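PDB 4ES8: Epf from Streptococcus pyogenes, which acts as a cell-surface adhesin, binding to cells through an N-terminal domain that contains a carbohydrate-binding module and a fibronectin-like domain. Local coordinates for residues 292-297 against 302-307; 232-237 against 248-253; 261-266 against 271-276; 103-108 against 209-214; 178-181 against 185-188. All coordinates share one frame; numbering follows the deposited sequence.

Interaction 1: residues 292-297 against 302-307; sequences KVSIKQ and KTSKDF
Lys292 meets Asp306 where two antiparallel chain segments run side by side at the edge of a four-stranded sheet, in what is probably the fibronectin-like domain, residues 302-307 leading into the outermost strand, 307-310. The lysine lays its CD against the carboxylate, 3.7 Å from Asp306 CG, but NZ stays beyond salt-bridge range; a water accepts from NZ and donates to OD1 instead. Val293 forms a hydrogen-bonded pair with Phe307, its N giving a nearly straight bond to Phe307 O (2.7 Å) and its O receiving Phe307 N in the carbonyl plane. Ser294 points to the wetter face, and a second water links its OG to Ser304 O and Asp306 OD1. Here the register slips by one residue. Ile295 O takes Ser304 N (2.8 Å), whereas Ile295 N finds a hydroxyl in place of a carbonyl: with chi1 at 71°, Ser304 OG turns back to the strand, accepts from Ile295 N at 2.9 Å and donates to Lys305 O. On the buried face Ile295 CD1 lies 4.1 Å from Phe307 CE2, the two side chains crossing at about a right angle. Lys296 is bridged with Thr303, their CA atoms 4.3 Å apart, and Gln297 N gives a nearly straight bond to Lys302 O at 2.8 Å.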
# COMPACT_ATOMS: atom_id res chain seq x y z
N LYS A 292 -14.85 -27.96 -6.01
CA LYS A 292 -13.60 -27.22 -6.16
C LYS A 292 -13.80 -25.77 -5.79
O LYS A 292 -14.82 -25.15 -6.15
CB LYS A 292 -13.09 -27.32 -7.61
CG LYS A 292 -11.77 -26.59 -7.88
CD LYS A 292 -11.24 -26.83 -9.30
CE LYS A 292 -12.10 -26.21 -10.39
NZ LYS A 292 -11.45 -26.35 -11.72
N VAL A 293 -12.80 -25.21 -5.10
CA VAL A 293 -12.78 -23.80 -4.74
C VAL A 293 -11.51 -23.18 -5.33
O VAL A 293 -10.42 -23.71 -5.11
CB VAL A 293 -12.86 -23.57 -3.22
CG1 VAL A 293 -12.64 -22.10 -2.87
CG2 VAL A 293 -14.21 -24.05 -2.66
N SER A 294 -11.67 -22.05 -6.04
CA SER A 294 -10.55 -21.25 -6.56
C SER A 294 -10.71 -19.84 -6.02
O SER A 294 -11.81 -19.29 -6.08
CB SER A 294 -10.54 -21.26 -8.08
OG SER A 294 -9.50 -20.41 -8.56
N ILE A 295 -9.63 -19.24 -5.46
CA ILE A 295 -9.74 -17.91 -4.87
C ILE A 295 -8.82 -16.95 -5.63
O ILE A 295 -7.61 -17.19 -5.73
CB ILE A 295 -9.41 -17.96 -3.36
CG1 ILE A 295 -10.35 -18.97 -2.61
CG2 ILE A 295 -9.52 -16.56 -2.72
CD1 ILE A 295 -10.04 -19.23 -1.14
N LYS A 296 -9.40 -15.85 -6.12
CA LYS A 296 -8.63 -14.85 -6.85
C LYS A 296 -8.58 -13.59 -6.02
O LYS A 296 -9.63 -13.12 -5.61
CB LYS A 296 -9.29 -14.55 -8.21
CG LYS A 296 -8.54 -13.47 -9.02
CD LYS A 296 -9.33 -13.14 -10.30
CE LYS A 296 -8.66 -12.08 -11.13
NZ LYS A 296 -9.65 -11.43 -12.04
N GLN A 297 -7.37 -13.07 -5.73
CA GLN A 297 -7.27 -11.81 -5.01
C GLN A 297 -7.57 -10.71 -6.05
O GLN A 297 -6.75 -10.53 -6.96
CB GLN A 297 -5.89 -11.67 -4.36
CG GLN A 297 -5.94 -10.95 -3.01
CD GLN A 297 -6.62 -9.61 -3.13
OE1 GLN A 297 -6.16 -8.76 -3.90
NE2 GLN A 297 -7.78 -9.44 -2.48
N LYS A 302 -3.57 -12.13 -7.99
CA LYS A 302 -2.99 -13.44 -7.70
C LYS A 302 -4.09 -14.47 -7.46
O LYS A 302 -5.05 -14.18 -6.76
CB LYS A 302 -2.06 -13.35 -6.48
CG LYS A 302 -0.81 -12.53 -6.75
CD LYS A 302 -0.01 -12.39 -5.46
CE LYS A 302 1.29 -11.68 -5.67
NZ LYS A 302 2.11 -11.74 -4.44
N THR A 303 -3.93 -15.68 -8.06
CA THR A 303 -4.91 -16.77 -7.91
C THR A 303 -4.30 -17.90 -7.09
O THR A 303 -3.12 -18.22 -7.24
CB THR A 303 -5.38 -17.24 -9.30
OG1 THR A 303 -5.89 -16.12 -10.02
CG2 THR A 303 -6.47 -18.34 -9.22
N SER A 304 -5.12 -18.47 -6.20
CA SER A 304 -4.74 -19.58 -5.33
C SER A 304 -4.62 -20.86 -6.12
O SER A 304 -5.03 -20.95 -7.29
CB SER A 304 -5.86 -19.81 -4.31
OG SER A 304 -7.01 -20.37 -4.93
N LYS A 305 -4.12 -21.90 -5.44
CA LYS A 305 -4.13 -23.26 -5.96
C LYS A 305 -5.59 -23.69 -5.96
O LYS A 305 -6.40 -23.05 -5.28
CB LYS A 305 -3.30 -24.19 -5.05
CG LYS A 305 -1.79 -24.00 -5.10
CD LYS A 305 -1.12 -24.97 -4.13
CE LYS A 305 0.39 -24.94 -4.23
NZ LYS A 305 1.01 -25.95 -3.34
N ASP A 306 -5.94 -24.79 -6.64
CA ASP A 306 -7.31 -25.28 -6.56
C ASP A 306 -7.47 -26.00 -5.25
O ASP A 306 -6.58 -26.78 -4.88
CB ASP A 306 -7.61 -26.24 -7.73
CG ASP A 306 -7.76 -25.57 -9.08
OD1 ASP A 306 -8.13 -24.38 -9.13
OD2 ASP A 306 -7.59 -26.28 -10.11
N PHE A 307 -8.56 -25.74 -4.53
CA PHE A 307 -8.87 -26.46 -3.27
C PHE A 307 -10.05 -27.38 -3.51
O PHE A 307 -10.92 -27.06 -4.33
CB PHE A 307 -9.20 -25.48 -2.13
CG PHE A 307 -8.15 -24.44 -1.90
CD1 PHE A 307 -6.96 -24.76 -1.26
CD2 PHE A 307 -8.32 -23.14 -2.37
CE1 PHE A 307 -5.96 -23.80 -1.08
CE2 PHE A 307 -7.33 -22.17 -2.16
CZ PHE A 307 -6.15 -22.52 -1.55
O HOH W 1 -9.96 -23.82 -11.01
O HOH W 2 -7.35 -21.90 -8.65

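Interaction 2: residues 232-237 against 248-253; sequences VQLTLK and DEISLF
Strands 232-237 and 248-253 face each other across a layer of side chains, their axes 10.8 Å apart at closest approach and their directions 133° apart. Even the nearest CA atoms, those of Leu234 and Ile250, are 9.4 Å from each other, too far for backbone pairing, so apolar side chains make the whole contact. Val232, Leu234 and Leu236 project inward from one strand, Ile250 and Leu252 from the other. At one end Val232 and Leu252 reach tip to tip, with Leu252 CD2 set almost evenly against both valine methyls and 4.1 Å from CG1. Leucine serves here because CG, anti to the backbone N (chi1 175°), carries a branched end across the gap to the shorter valine. This is the interior of a beta sandwich, as expected of a fibronectin-like domain: strand 232-237 belongs to the three-stranded sheet and strand 248-253 to the four-stranded one. In the middle, Leu234 and Ile250 pass flank to flank, pointing opposite ways, which brings Leu234 CD1 to 3.6 Å from Ile250 CG2, the closest approach between the segments. The isoleucine's two branches have separate tasks. Its CG2 meets Leu234, while its longer arm reaches across the gap, leaning back toward the start of the strand, and ends tip to tip with Leu236, where Ile250 CD1 is 4.1 Å from Leu236 CD1 and touches CD2 as well. Ile273 and Ile275 of the neighbouring strand 273-276 also pack on Ile250, and Val263 of strand 259-264 adjoins it within its own sheet.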
# COMPACT_ATOMS: atom_id res chain seq x y z
N VAL A 232 -23.77 -23.30 1.59
CA VAL A 232 -22.42 -23.84 1.58
C VAL A 232 -21.61 -22.93 2.50
O VAL A 232 -21.73 -21.71 2.37
CB VAL A 232 -21.82 -23.93 0.15
CG1 VAL A 232 -20.36 -24.38 0.19
CG2 VAL A 232 -22.65 -24.86 -0.75
N GLN A 233 -20.84 -23.50 3.42
CA GLN A 233 -20.05 -22.70 4.35
C GLN A 233 -18.58 -22.93 4.08
O GLN A 233 -18.10 -24.06 4.20
CB GLN A 233 -20.41 -23.03 5.81
CG GLN A 233 -21.83 -22.62 6.19
CD GLN A 233 -22.11 -22.82 7.67
OE1 GLN A 233 -21.45 -23.62 8.36
NE2 GLN A 233 -23.10 -22.10 8.18
N LEU A 234 -17.85 -21.85 3.75
CA LEU A 234 -16.41 -21.98 3.49
C LEU A 234 -15.61 -21.25 4.55
O LEU A 234 -15.81 -20.05 4.75
CB LEU A 234 -16.06 -21.42 2.11
CG LEU A 234 -16.80 -22.01 0.91
CD1 LEU A 234 -16.31 -21.38 -0.35
CD2 LEU A 234 -16.58 -23.56 0.79
N THR A 235 -14.71 -21.98 5.22
CA THR A 235 -13.83 -21.38 6.22
C THR A 235 -12.51 -21.02 5.54
O THR A 235 -11.82 -21.89 5.02
CB THR A 235 -13.62 -22.33 7.42
OG1 THR A 235 -14.89 -22.61 8.01
CG2 THR A 235 -12.67 -21.75 8.49
N LEU A 236 -12.15 -19.73 5.56
CA LEU A 236 -10.90 -19.28 4.95
C LEU A 236 -9.77 -19.16 5.97
O LEU A 236 -10.02 -18.91 7.17
CB LEU A 236 -11.10 -17.90 4.31
CG LEU A 236 -12.20 -17.77 3.24
CD1 LEU A 236 -12.27 -16.32 2.76
CD2 LEU A 236 -11.97 -18.73 2.08
N LYS A 237 -8.55 -19.32 5.49
CA LYS A 237 -7.32 -19.17 6.28
C LYS A 237 -6.28 -18.45 5.44
O LYS A 237 -6.44 -18.37 4.21
CB LYS A 237 -6.80 -20.54 6.77
CG LYS A 237 -6.25 -21.43 5.65
CD LYS A 237 -5.75 -22.78 6.14
CE LYS A 237 -5.36 -23.66 4.98
NZ LYS A 237 -5.02 -25.06 5.41
N ASP A 248 -11.09 -10.84 -1.85
CA ASP A 248 -10.90 -12.17 -2.42
C ASP A 248 -12.18 -12.62 -3.10
O ASP A 248 -13.27 -12.52 -2.53
CB ASP A 248 -10.50 -13.18 -1.33
CG ASP A 248 -9.09 -13.02 -0.81
OD1 ASP A 248 -8.47 -11.95 -1.06
OD2 ASP A 248 -8.60 -13.95 -0.15
N GLU A 249 -12.04 -13.12 -4.33
CA GLU A 249 -13.15 -13.62 -5.14
C GLU A 249 -13.15 -15.14 -5.05
O GLU A 249 -12.21 -15.77 -5.53
CB GLU A 249 -13.00 -13.15 -6.59
CG GLU A 249 -14.09 -13.69 -7.50
CD GLU A 249 -13.80 -13.56 -8.98
OE1 GLU A 249 -12.97 -14.34 -9.51
OE2 GLU A 249 -14.40 -12.66 -9.61
N ILE A 250 -14.18 -15.71 -4.42
CA ILE A 250 -14.29 -17.17 -4.27
C ILE A 250 -15.17 -17.75 -5.38
O ILE A 250 -16.33 -17.37 -5.48
CB ILE A 250 -14.87 -17.55 -2.88
CG1 ILE A 250 -14.03 -16.95 -1.72
CG2 ILE A 250 -14.99 -19.08 -2.76
CD1 ILE A 250 -14.75 -17.00 -0.38
N SER A 251 -14.63 -18.71 -6.15
CA SER A 251 -15.41 -19.42 -7.17
C SER A 251 -15.60 -20.86 -6.72
O SER A 251 -14.62 -21.50 -6.33
CB SER A 251 -14.71 -19.37 -8.52
OG SER A 251 -14.68 -18.02 -8.98
N LEU A 252 -16.85 -21.34 -6.69
CA LEU A 252 -17.18 -22.71 -6.26
C LEU A 252 -17.66 -23.49 -7.45
O LEU A 252 -18.54 -23.01 -8.17
CB LEU A 252 -18.26 -22.66 -5.18
CG LEU A 252 -18.81 -24.01 -4.69
CD1 LEU A 252 -17.75 -24.75 -3.87
CD2 LEU A 252 -20.06 -23.79 -3.81
N PHE A 253 -17.09 -24.68 -7.68
CA PHE A 253 -17.44 -25.52 -8.84
C PHE A 253 -17.83 -26.90 -8.41
O PHE A 253 -17.35 -27.37 -7.37
CB PHE A 253 -16.22 -25.68 -9.77
CG PHE A 253 -15.56 -24.43 -10.27
CD1 PHE A 253 -14.66 -23.73 -9.45
CD2 PHE A 253 -15.73 -24.01 -11.58
CE1 PHE A 253 -14.02 -22.58 -9.93
CE2 PHE A 253 -15.08 -22.87 -12.06
CZ PHE A 253 -14.24 -22.16 -11.23

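Interaction 3: residues 261-266 against 271-276; sequences QTVTVT and NPISIT
Strands 261-264 and 273-276 run at 145° to each other with their axes 7.7 Å apart at closest approach. They are edge strands of the two opposed sheets of a beta sandwich, probably the fibronectin-like domain, and meet through side chains where the sheets come together. Val263 lies over Ile275, the two crossing obliquely: Val263 CG2 is 3.8 Å from Ile275 CG1. That methyl stands between the backbone N and the carbonyl carbon, and CG1 lies beside the N (chi1 -64°), so both valine branches can bear on the isoleucine. Val263 CG2 also reaches Ile273 CG2 at 4.2 Å, and deeper in, Val265 CG1 approaches Ile273 CD1 at 4.3 Å. Beta-branched residues suit these strands, since their bulk sits close to the backbone and fills a narrow gap. Gln261 closes the more exposed end. Its CB and CG lie alongside Ile275, acting as an apolar stem, while the chain bends at chi2 (-70°), setting the amide beside Thr276, and its NE2 is hydrogen-bonded to Gln281 OE1. The bend puts Gln261 CD 3.4 Å from Thr276 O, while nearer the backbone Gln261 CB rests 3.5 Å from Ile275 CG2.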
# COMPACT_ATOMS: atom_id res chain seq x y z
N GLN A 261 -21.24 -20.90 -8.15
CA GLN A 261 -21.43 -19.55 -7.63
C GLN A 261 -20.10 -18.89 -7.44
O GLN A 261 -19.09 -19.57 -7.25
CB GLN A 261 -22.16 -19.57 -6.28
CG GLN A 261 -23.58 -20.19 -6.24
CD GLN A 261 -24.60 -19.34 -6.96
OE1 GLN A 261 -24.49 -18.10 -7.03
NE2 GLN A 261 -25.60 -19.98 -7.57
N THR A 262 -20.10 -17.54 -7.48
CA THR A 262 -18.94 -16.70 -7.23
C THR A 262 -19.36 -15.67 -6.19
O THR A 262 -20.48 -15.14 -6.28
CB THR A 262 -18.47 -16.04 -8.54
OG1 THR A 262 -18.20 -17.04 -9.52
CG2 THR A 262 -17.24 -15.20 -8.35
N VAL A 263 -18.49 -15.41 -5.19
CA VAL A 263 -18.77 -14.39 -4.17
C VAL A 263 -17.50 -13.59 -3.95
O VAL A 263 -16.40 -14.15 -4.05
CB VAL A 263 -19.31 -14.93 -2.81
CG1 VAL A 263 -20.68 -15.58 -2.97
CG2 VAL A 263 -18.33 -15.87 -2.13
N THR A 264 -17.63 -12.29 -3.64
CA THR A 264 -16.49 -11.46 -3.28
C THR A 264 -16.58 -11.19 -1.78
O THR A 264 -17.64 -10.76 -1.29
CB THR A 264 -16.44 -10.17 -4.11
OG1 THR A 264 -16.24 -10.50 -5.48
CG2 THR A 264 -15.31 -9.24 -3.65
N VAL A 265 -15.49 -11.45 -1.04
CA VAL A 265 -15.45 -11.24 0.40
C VAL A 265 -15.41 -9.73 0.71
O VAL A 265 -14.68 -8.98 0.05
CB VAL A 265 -14.24 -11.98 1.02
CG1 VAL A 265 -14.18 -11.75 2.53
CG2 VAL A 265 -14.30 -13.47 0.69
N THR A 266 -16.22 -9.31 1.70
CA THR A 266 -16.32 -7.91 2.06
C THR A 266 -15.38 -7.60 3.24
O THR A 266 -14.72 -8.49 3.79
CB THR A 266 -17.80 -7.57 2.38
OG1 THR A 266 -18.25 -8.47 3.41
CG2 THR A 266 -18.70 -7.69 1.15
N ASN A 271 -15.53 -15.71 9.20
CA ASN A 271 -15.77 -17.11 8.89
C ASN A 271 -17.03 -17.61 9.62
O ASN A 271 -17.27 -17.20 10.76
CB ASN A 271 -14.57 -17.97 9.26
CG ASN A 271 -13.47 -17.94 8.25
OD1 ASN A 271 -13.71 -17.86 7.04
ND2 ASN A 271 -12.23 -18.02 8.73
N PRO A 272 -17.85 -18.47 8.99
CA PRO A 272 -17.69 -19.00 7.63
C PRO A 272 -18.28 -18.06 6.58
O PRO A 272 -19.24 -17.32 6.84
CB PRO A 272 -18.46 -20.32 7.69
CG PRO A 272 -19.60 -20.04 8.64
CD PRO A 272 -19.07 -19.00 9.64
N ILE A 273 -17.68 -18.09 5.39
CA ILE A 273 -18.18 -17.34 4.25
C ILE A 273 -19.30 -18.17 3.67
O ILE A 273 -19.08 -19.33 3.32
CB ILE A 273 -17.07 -17.05 3.20
CG1 ILE A 273 -15.78 -16.43 3.82
CG2 ILE A 273 -17.61 -16.24 2.02
CD1 ILE A 273 -15.90 -15.08 4.62
N SER A 274 -20.49 -17.60 3.56
CA SER A 274 -21.63 -18.34 3.03
C SER A 274 -21.77 -18.14 1.54
O SER A 274 -21.62 -17.03 1.03
CB SER A 274 -22.92 -17.94 3.73
OG SER A 274 -22.83 -18.24 5.11
N ILE A 275 -22.04 -19.24 0.85
CA ILE A 275 -22.35 -19.27 -0.56
C ILE A 275 -23.74 -19.92 -0.65
O ILE A 275 -23.96 -20.98 -0.04
CB ILE A 275 -21.27 -20.01 -1.39
CG1 ILE A 275 -19.93 -19.21 -1.37
CG2 ILE A 275 -21.75 -20.25 -2.84
CD1 ILE A 275 -18.78 -19.76 -2.23
N THR A 276 -24.68 -19.27 -1.34
CA THR A 276 -26.02 -19.81 -1.52
C THR A 276 -26.16 -20.36 -2.93
O THR A 276 -26.05 -19.61 -3.89
CB THR A 276 -27.10 -18.75 -1.21
OG1 THR A 276 -26.85 -18.20 0.08
CG2 THR A 276 -28.52 -19.32 -1.28

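Interaction 4: residues 103-108 against 209-214; sequences VNTKSL and LKIIDV
Val103 and Leu209 point their side chains at each other and meet tip to tip. In the conformer described, one of two, the leucine's CD1 sits before the fork of the valine, 4.2 Å from Val103 CG1 and about equally far from CG2. Two residues on, Thr105 meets Ile211 at a slant, and the threonine presents its methyl: Thr105 CG2 lies 3.9 Å from Ile211 CD1 and slightly farther from Ile211 CG2. The long arm of Ile211 is fully extended, CG1 anti to the backbone N and CD1 continuing the line (chi2 179°), which lets an isoleucine span the gap to a short partner. Threonine fits this buried position because its two branches face different surroundings. With chi1 at 74° the hydroxyl turns away from the apolar side: Thr105 OG1 donates to Lys106 O at 2.7 Å and is also hydrogen-bonded to Met186 N, while the methyl faces Ile211. The CA atoms of Thr105 and Ile211 are 7.7 Å apart, a spacing bridged by side chains and not by backbone bonds. Met26 of the short strand 26-27 packs on Val103, Leu209 and Ile211, filling in beside both pairs. Strand 97-105 belongs to one seven-stranded antiparallel sheet and strand 202-213 to the other, so the contact is face-to-face packing between the two sheets of a beta sandwich, the architecture common among carbohydrate-binding modules.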
# COMPACT_ATOMS: atom_id res chain seq x y z
N VAL A 103 4.55 11.37 -0.88
CA VAL A 103 3.89 11.07 -2.15
C VAL A 103 2.75 10.13 -1.83
O VAL A 103 2.95 9.03 -1.27
CB VAL A 103 4.85 10.50 -3.19
CG1 VAL A 103 4.08 10.19 -4.47
CG2 VAL A 103 5.96 11.50 -3.49
N ASN A 104 1.53 10.62 -2.05
CA ASN A 104 0.34 9.90 -1.64
C ASN A 104 -0.03 8.71 -2.52
O ASN A 104 0.31 8.68 -3.70
CB ASN A 104 -0.87 10.84 -1.61
CG ASN A 104 -0.91 11.73 -0.38
OD1 ASN A 104 -0.06 11.65 0.52
ND2 ASN A 104 -1.90 12.61 -0.34
N THR A 105 -0.68 7.74 -1.90
CA THR A 105 -1.30 6.63 -2.61
C THR A 105 -2.80 6.89 -2.72
O THR A 105 -3.36 7.75 -2.00
CB THR A 105 -1.08 5.28 -1.86
OG1 THR A 105 -1.93 5.25 -0.70
CG2 THR A 105 0.39 5.07 -1.44
N LYS A 106 -3.48 6.07 -3.52
CA LYS A 106 -4.93 6.03 -3.50
C LYS A 106 -5.35 5.28 -2.22
O LYS A 106 -4.48 4.81 -1.44
CB LYS A 106 -5.46 5.31 -4.76
CG LYS A 106 -5.03 5.93 -6.10
CD LYS A 106 -5.69 7.25 -6.40
CE LYS A 106 -5.23 7.83 -7.73
NZ LYS A 106 -5.68 6.98 -8.90
N SER A 107 -6.66 5.12 -2.01
CA SER A 107 -7.15 4.43 -0.82
C SER A 107 -6.72 2.97 -0.82
O SER A 107 -7.02 2.22 -1.77
CB SER A 107 -8.67 4.53 -0.74
OG SER A 107 -9.12 4.08 0.52
N LEU A 108 -6.02 2.57 0.26
CA LEU A 108 -5.56 1.19 0.38
C LEU A 108 -6.53 0.38 1.24
O LEU A 108 -7.34 0.96 1.98
CB LEU A 108 -4.13 1.15 0.99
CG LEU A 108 -3.07 2.04 0.30
CD1 LEU A 108 -1.72 1.88 0.96
CD2 LEU A 108 -2.97 1.74 -1.20
N LEU A 209 7.69 6.80 -9.30
CA LEU A 209 7.08 6.13 -8.15
C LEU A 209 5.89 5.28 -8.58
O LEU A 209 5.05 5.73 -9.38
CB LEU A 209 6.67 7.19 -7.12
CG LEU A 209 7.80 8.17 -6.74
CD1 LEU A 209 7.39 9.62 -6.96
CD2 LEU A 209 8.30 7.95 -5.36
N LYS A 210 5.82 4.06 -8.07
CA LYS A 210 4.72 3.12 -8.36
C LYS A 210 4.38 2.36 -7.10
O LYS A 210 5.27 2.16 -6.27
CB LYS A 210 5.10 2.11 -9.47
CG LYS A 210 5.24 2.68 -10.89
CD LYS A 210 5.75 1.59 -11.85
CE LYS A 210 6.30 2.22 -13.11
NZ LYS A 210 6.54 1.21 -14.18
N ILE A 211 3.13 1.89 -6.97
CA ILE A 211 2.75 1.01 -5.86
C ILE A 211 1.69 0.05 -6.37
O ILE A 211 0.75 0.48 -7.04
CB ILE A 211 2.32 1.73 -4.57
CG1 ILE A 211 1.99 0.73 -3.43
CG2 ILE A 211 1.15 2.72 -4.81
CD1 ILE A 211 1.56 1.40 -2.09
N ILE A 212 1.81 -1.23 -6.03
CA ILE A 212 0.80 -2.22 -6.42
C ILE A 212 0.45 -3.08 -5.24
O ILE A 212 1.27 -3.26 -4.33
CB ILE A 212 1.26 -3.10 -7.61
CG1 ILE A 212 2.59 -3.84 -7.31
CG2 ILE A 212 1.35 -2.25 -8.89
CD1 ILE A 212 2.81 -5.10 -8.19
N ASP A 213 -0.77 -3.61 -5.26
CA ASP A 213 -1.21 -4.56 -4.26
C ASP A 213 -0.57 -5.92 -4.60
O ASP A 213 -0.63 -6.34 -5.75
CB ASP A 213 -2.74 -4.62 -4.29
CG ASP A 213 -3.35 -5.38 -3.13
OD1 ASP A 213 -2.83 -6.45 -2.79
OD2 ASP A 213 -4.35 -4.90 -2.56
N VAL A 214 0.08 -6.57 -3.61
CA VAL A 214 0.72 -7.88 -3.85
C VAL A 214 0.18 -8.92 -2.86
O VAL A 214 0.82 -9.95 -2.62
CB VAL A 214 2.26 -7.79 -3.80
CG1 VAL A 214 2.79 -7.00 -4.98
CG2 VAL A 214 2.74 -7.21 -2.47

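Interaction 5: residues 178-181 against 185-188; sequences FRTL and PMSL
Two antiparallel sheets pack face to face in the larger, probably carbohydrate-binding, beta-sandwich domain, and here the chain passes from one to the other: strand 172-180 ends, a short turn follows, and strand 186-194 begins in the opposite sheet. Met186 reaches back across the gap, and in the conformer described, one of two, its sulfur makes the contact. The CA atoms of Thr180 and Met186 are 9.0 Å apart, a distance that suits a long, unbranched and flexible side chain. Its chain runs straight out through chi2 (-176°) and then bends at chi3, which brings SD up to two neighbouring side chains of the facing strand, Phe178 and Thr180. Phe178 supplies its ring, and the sulfur approaches obliquely, 4.3 Å from Phe178 CE2. Ile133 of strand 127-135 touches both Phe178 and Met186, extending the apolar layer around them. Beside the ring, threonine suits its place because its two branches divide between core and backbone. Thr180 OG1 turns to the loop before strand 113-123, where it is hydrogen-bonded to Ile109 O and His112 N. Its methyl faces inward, leaving Thr180 CG2 3.9 Å from Met186 SD.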
# COMPACT_ATOMS: atom_id res chain seq x y z
N PHE A 178 5.28 -3.59 2.39
CA PHE A 178 4.71 -3.38 3.71
C PHE A 178 3.29 -3.90 3.72
O PHE A 178 2.69 -4.11 2.67
CB PHE A 178 4.73 -1.89 4.13
CG PHE A 178 3.83 -1.01 3.31
CD1 PHE A 178 4.21 -0.57 2.05
CD2 PHE A 178 2.58 -0.62 3.79
CE1 PHE A 178 3.36 0.24 1.28
CE2 PHE A 178 1.74 0.20 3.03
CZ PHE A 178 2.14 0.62 1.78
N ARG A 179 2.76 -4.05 4.93
CA ARG A 179 1.36 -4.43 5.13
C ARG A 179 0.63 -3.27 5.80
O ARG A 179 1.15 -2.68 6.76
CB ARG A 179 1.27 -5.69 6.03
CG ARG A 179 -0.15 -6.12 6.35
CD ARG A 179 -0.17 -7.51 6.99
NE ARG A 179 0.03 -8.53 5.95
CZ ARG A 179 0.07 -9.84 6.16
NH1 ARG A 179 -0.06 -10.33 7.39
NH2 ARG A 179 0.23 -10.67 5.14
N THR A 180 -0.58 -2.93 5.32
CA THR A 180 -1.31 -1.83 5.97
C THR A 180 -1.99 -2.24 7.30
O THR A 180 -2.48 -3.38 7.45
CB THR A 180 -2.40 -1.34 5.05
OG1 THR A 180 -3.22 -2.46 4.67
CG2 THR A 180 -1.84 -0.61 3.84
N LEU A 181 -2.06 -1.28 8.23
CA LEU A 181 -2.76 -1.46 9.51
C LEU A 181 -4.13 -0.77 9.47
O LEU A 181 -4.96 -0.99 10.37
CB LEU A 181 -1.91 -0.90 10.68
CG LEU A 181 -0.59 -1.65 10.91
CD1 LEU A 181 0.25 -0.99 11.97
CD2 LEU A 181 -0.81 -3.16 11.22
N PRO A 185 -5.96 6.21 2.16
CA PRO A 185 -4.71 6.62 1.51
C PRO A 185 -3.57 6.74 2.52
O PRO A 185 -3.79 7.09 3.68
CB PRO A 185 -5.04 8.01 0.92
CG PRO A 185 -6.19 8.52 1.76
CD PRO A 185 -6.98 7.29 2.12
N MET A 186 -2.37 6.43 2.05
CA MET A 186 -1.14 6.56 2.83
C MET A 186 -0.12 7.30 2.00
O MET A 186 -0.46 7.84 0.96
CB MET A 186 -0.63 5.18 3.27
CG MET A 186 -1.52 4.54 4.33
SD MET A 186 -0.88 2.99 4.93
CE MET A 186 0.46 3.49 5.69
N SER A 187 1.12 7.38 2.47
CA SER A 187 2.16 8.02 1.67
C SER A 187 3.46 7.25 1.78
O SER A 187 3.73 6.56 2.78
CB SER A 187 2.38 9.48 2.09
OG SER A 187 2.91 9.59 3.40
N LEU A 188 4.25 7.38 0.73
CA LEU A 188 5.66 7.05 0.75
C LEU A 188 6.35 8.32 1.22
O LEU A 188 6.15 9.38 0.61
CB LEU A 188 6.19 6.60 -0.63
CG LEU A 188 7.73 6.48 -0.72
CD1 LEU A 188 8.28 5.36 0.18
CD2 LEU A 188 8.16 6.17 -2.15

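The five contacts fall into two domains. Interactions 4 and 5, centres 8 Å apart, share the core of the larger one: strands 97-105 and 186-194 are neighbours in one sheet, joined by Thr105 N to Met186 O at 2.9 Å. A sodium ion lies about 9 Å from the side chain of Phe178. Interactions 2 and 3, centres 6 Å apart, fill one sandwich interior in the smaller domain, and Leu234 CD1 meets Ile275 CD1 at 3.5 Å. Interaction 1 flanks strand 248-253 on the side opposite strand 259-264, in the same sheet. It also reaches the other domain, where Lys302 NZ is 2.9 Å from Val214 O of interaction 4, although their centres are 24 Å apart.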